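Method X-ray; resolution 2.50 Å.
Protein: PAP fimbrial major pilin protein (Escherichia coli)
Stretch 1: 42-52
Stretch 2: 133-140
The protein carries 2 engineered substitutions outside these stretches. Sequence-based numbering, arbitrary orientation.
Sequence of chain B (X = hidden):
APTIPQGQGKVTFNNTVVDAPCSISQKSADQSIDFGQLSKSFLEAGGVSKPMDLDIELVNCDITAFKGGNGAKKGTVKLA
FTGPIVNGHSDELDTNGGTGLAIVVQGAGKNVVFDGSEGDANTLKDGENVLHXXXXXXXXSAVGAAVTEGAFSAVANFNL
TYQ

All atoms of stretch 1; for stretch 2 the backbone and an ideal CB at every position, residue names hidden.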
# COMPACT_ATOMS: atom_id res chain seq x y z
N PHE B 42 37.66 9.68 -26.81
CA PHE B 42 37.32 10.70 -25.82
C PHE B 42 37.21 10.08 -24.42
O PHE B 42 37.86 10.55 -23.47
CB PHE B 42 36.00 11.38 -26.19
CG PHE B 42 35.67 12.58 -25.35
CD1 PHE B 42 36.44 13.74 -25.43
CD2 PHE B 42 34.60 12.55 -24.45
CE1 PHE B 42 36.14 14.85 -24.64
CE2 PHE B 42 34.30 13.65 -23.66
CZ PHE B 42 35.07 14.80 -23.75
N LEU B 43 36.40 9.04 -24.28
CA LEU B 43 36.25 8.37 -23.00
C LEU B 43 37.58 7.80 -22.56
O LEU B 43 37.92 7.83 -21.37
CB LEU B 43 35.22 7.24 -23.08
CG LEU B 43 33.72 7.53 -22.92
CD1 LEU B 43 33.50 8.54 -21.79
CD2 LEU B 43 33.15 8.06 -24.21
N GLU B 44 38.35 7.27 -23.51
CA GLU B 44 39.65 6.68 -23.19
C GLU B 44 40.61 7.72 -22.64
O GLU B 44 41.40 7.43 -21.73
CB GLU B 44 40.26 6.01 -24.43
CG GLU B 44 41.67 5.42 -24.22
CD GLU B 44 41.74 4.39 -23.10
OE1 GLU B 44 40.85 3.50 -23.04
OE2 GLU B 44 42.69 4.45 -22.28
N ALA B 45 40.54 8.93 -23.17
CA ALA B 45 41.42 10.01 -22.74
C ALA B 45 41.04 10.61 -21.38
O ALA B 45 41.78 11.43 -20.83
CB ALA B 45 41.45 11.10 -23.79
N GLY B 46 39.90 10.22 -20.83
CA GLY B 46 39.51 10.76 -19.54
C GLY B 46 38.29 11.65 -19.64
O GLY B 46 37.91 12.31 -18.67
N GLY B 47 37.69 11.67 -20.82
CA GLY B 47 36.50 12.47 -21.02
C GLY B 47 35.32 11.68 -20.49
O GLY B 47 35.38 10.45 -20.38
N VAL B 48 34.24 12.39 -20.17
CA VAL B 48 33.04 11.77 -19.64
C VAL B 48 31.83 12.13 -20.51
O VAL B 48 31.85 13.14 -21.20
CB VAL B 48 32.78 12.25 -18.20
CG1 VAL B 48 31.34 11.97 -17.79
CG2 VAL B 48 33.75 11.55 -17.25
N SER B 49 30.79 11.31 -20.47
CA SER B 49 29.60 11.61 -21.26
C SER B 49 28.82 12.75 -20.61
O SER B 49 29.05 13.10 -19.45
CB SER B 49 28.70 10.38 -21.33
OG SER B 49 28.06 10.15 -20.09
N LYS B 50 27.91 13.35 -21.36
CA LYS B 50 27.11 14.42 -20.77
C LYS B 50 26.25 13.79 -19.70
O LYS B 50 25.71 12.70 -19.88
CB LYS B 50 26.18 15.06 -21.80
CG LYS B 50 25.21 16.08 -21.20
CD LYS B 50 24.37 16.74 -22.28
CE LYS B 50 23.66 17.98 -21.74
NZ LYS B 50 23.00 18.79 -22.81
N PRO B 51 26.14 14.44 -18.53
CA PRO B 51 25.29 13.81 -17.52
C PRO B 51 23.83 13.80 -17.97
O PRO B 51 23.26 14.84 -18.31
CB PRO B 51 25.56 14.66 -16.26
CG PRO B 51 26.25 15.90 -16.77
CD PRO B 51 27.04 15.45 -17.94
N MET B 52 23.24 12.61 -18.00
CA MET B 52 21.86 12.41 -18.44
C MET B 52 20.88 12.42 -17.29
O MET B 52 21.16 11.91 -16.20
CB MET B 52 21.72 11.08 -19.18
CG MET B 52 22.64 10.92 -20.35
SD MET B 52 22.35 12.18 -21.58
CE MET B 52 24.01 12.43 -22.19
N UNK B 133 18.02 12.38 -10.69
CA UNK B 133 19.40 11.91 -10.66
C UNK B 133 20.02 12.21 -12.02
O UNK B 133 19.32 12.56 -12.97
CB UNK B 133 19.48 10.42 -10.33
N UNK B 134 21.34 12.09 -12.12
CA UNK B 134 22.02 12.28 -13.39
C UNK B 134 22.99 11.12 -13.51
O UNK B 134 23.53 10.64 -12.52
CB UNK B 134 22.73 13.63 -13.48
N UNK B 135 23.19 10.65 -14.73
CA UNK B 135 24.08 9.53 -14.95
C UNK B 135 25.07 9.84 -16.05
O UNK B 135 24.71 10.41 -17.09
CB UNK B 135 23.28 8.27 -15.29
N UNK B 136 26.32 9.47 -15.82
CA UNK B 136 27.39 9.69 -16.78
C UNK B 136 28.13 8.39 -17.07
O UNK B 136 28.29 7.54 -16.19
CB UNK B 136 28.36 10.75 -16.26
N UNK B 137 28.58 8.23 -18.30
CA UNK B 137 29.33 7.05 -18.70
C UNK B 137 30.81 7.44 -18.76
O UNK B 137 31.15 8.53 -19.22
CB UNK B 137 28.84 6.50 -20.04
N UNK B 138 31.69 6.57 -18.28
CA UNK B 138 33.12 6.86 -18.32
C UNK B 138 33.94 5.58 -18.31
O UNK B 138 33.41 4.50 -18.08
CB UNK B 138 33.52 7.75 -17.14
N UNK B 139 35.24 5.72 -18.57
CA UNK B 139 36.13 4.58 -18.57
C UNK B 139 36.13 4.03 -17.15
O UNK B 139 36.10 4.79 -16.19
CB UNK B 139 37.54 4.96 -19.04
N UNK B 140 36.14 2.71 -17.04
CA UNK B 140 36.14 2.03 -15.75
C UNK B 140 37.37 2.39 -14.95
O UNK B 140 38.41 2.70 -15.52
CB UNK B 140 36.06 0.51 -15.94

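Position 133 has extended backbone angles, and its ideal CB has nothing of stretch 1 within 5.5 Å. Stretch 1 sets no limit here. The residue is Tyr133, and its ring leads away from stretch 1.

Position 134 points sideways. Its ideal CB lies 3.6 Å from Met52 O and 4.1 Å from Pro51 CB. A small or beta-branched residue would suit this extended site. It is Thr134, whose CA also makes a CA-H...O contact of 3.0 Å with Met52 O.

Position 135 pairs with Met52 in an antiparallel bridge. Its N donates to Met52 O at 2.8 Å, and its O accepts from Met52 N at 2.8 Å. These bonds use backbone only, so they select no side chain. The ideal CB is 4.3 Å from Met52 O. Many residues could follow; the deposited one is Ala135, which adds only a methyl group.

Position 136 points sideways. Its ideal CB is 3.6 Å from Val48 CG1, 3.9 Å from Ser49 OG and 4.5 Å from Pro51 CA. Val48 and Pro51 make Val or Ile likely on this extended backbone but do not exclude Thr. It is Val136, in the m rotamer. Val136 CB lies 3.5 Å from Val48 CG1, and Val136 CG1 lies 3.4 Å from Pro51 CB.

Position 137 points sideways. Its N donates to Ser49 OG at 2.7 Å, almost straight, and its O accepts from Ser49 N at 3.1 Å. These bonds do not depend on its side chain. Stretch 1 leaves the choice broad; the extended backbone (-102/139) is compatible with Val, Ile or Thr. It is Val137, in the t rotamer. Val137 CB lies 3.7 Å from Ser49 OG, beside the backbone bonds.

Position 138 places its ideal CB 3.8 Å from Val48 CG2. An apolar residue, or a long chain with an aliphatic stem, would suit. It is Lys138. Its CB packs on Val48 CG2, while its end leads away and NZ donates to the backbone O of position 139 at 3.2 Å.

Position 139 points toward stretch 1, its ideal CB 3.7 Å from Leu43 O. Glu44 offers a carboxylate and a carbonyl farther out, so Lys or Arg is the natural guess. It is Lys139. Its NZ donates to Glu44 O at 3.1 Å and forms a salt bridge with Glu44 OE2 at 3.3 Å. A water accepts from Lys139 N and donates to Leu43 O and Gly47 O.

Position 140 is out of reach, so stretch 1 gives no preference. It is Ser140.

Stretch 2 133-140: YTAVVKKS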
# COMPACT_ATOMS: atom_id res chain seq x y z
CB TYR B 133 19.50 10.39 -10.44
CG TYR B 133 18.94 9.85 -9.15
CD1 TYR B 133 17.59 9.50 -9.04
CD2 TYR B 133 19.76 9.67 -8.04
CE1 TYR B 133 17.07 8.98 -7.84
CE2 TYR B 133 19.26 9.16 -6.85
CZ TYR B 133 17.92 8.82 -6.76
OH TYR B 133 17.44 8.33 -5.57
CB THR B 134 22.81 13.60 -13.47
OG1 THR B 134 23.40 13.88 -12.20
CG2 THR B 134 21.90 14.74 -13.89
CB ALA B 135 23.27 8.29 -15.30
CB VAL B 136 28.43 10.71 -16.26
CG1 VAL B 136 27.83 12.11 -16.20
CG2 VAL B 136 28.91 10.29 -14.88
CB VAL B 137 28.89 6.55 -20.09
CG1 VAL B 137 29.76 5.38 -20.54
CG2 VAL B 137 27.43 6.15 -20.05
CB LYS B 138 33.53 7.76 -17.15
CG LYS B 138 33.60 7.07 -15.81
CD LYS B 138 33.91 8.09 -14.73
CE LYS B 138 34.40 7.43 -13.47
NZ LYS B 138 35.69 6.73 -13.72
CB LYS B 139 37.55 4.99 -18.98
CG LYS B 139 38.50 3.81 -19.10
CD LYS B 139 39.86 4.22 -19.67
CE LYS B 139 40.61 5.14 -18.73
NZ LYS B 139 41.93 5.53 -19.30
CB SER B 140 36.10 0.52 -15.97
OG SER B 140 36.39 -0.16 -14.77
O HOH W 1 36.53 8.52 -19.06
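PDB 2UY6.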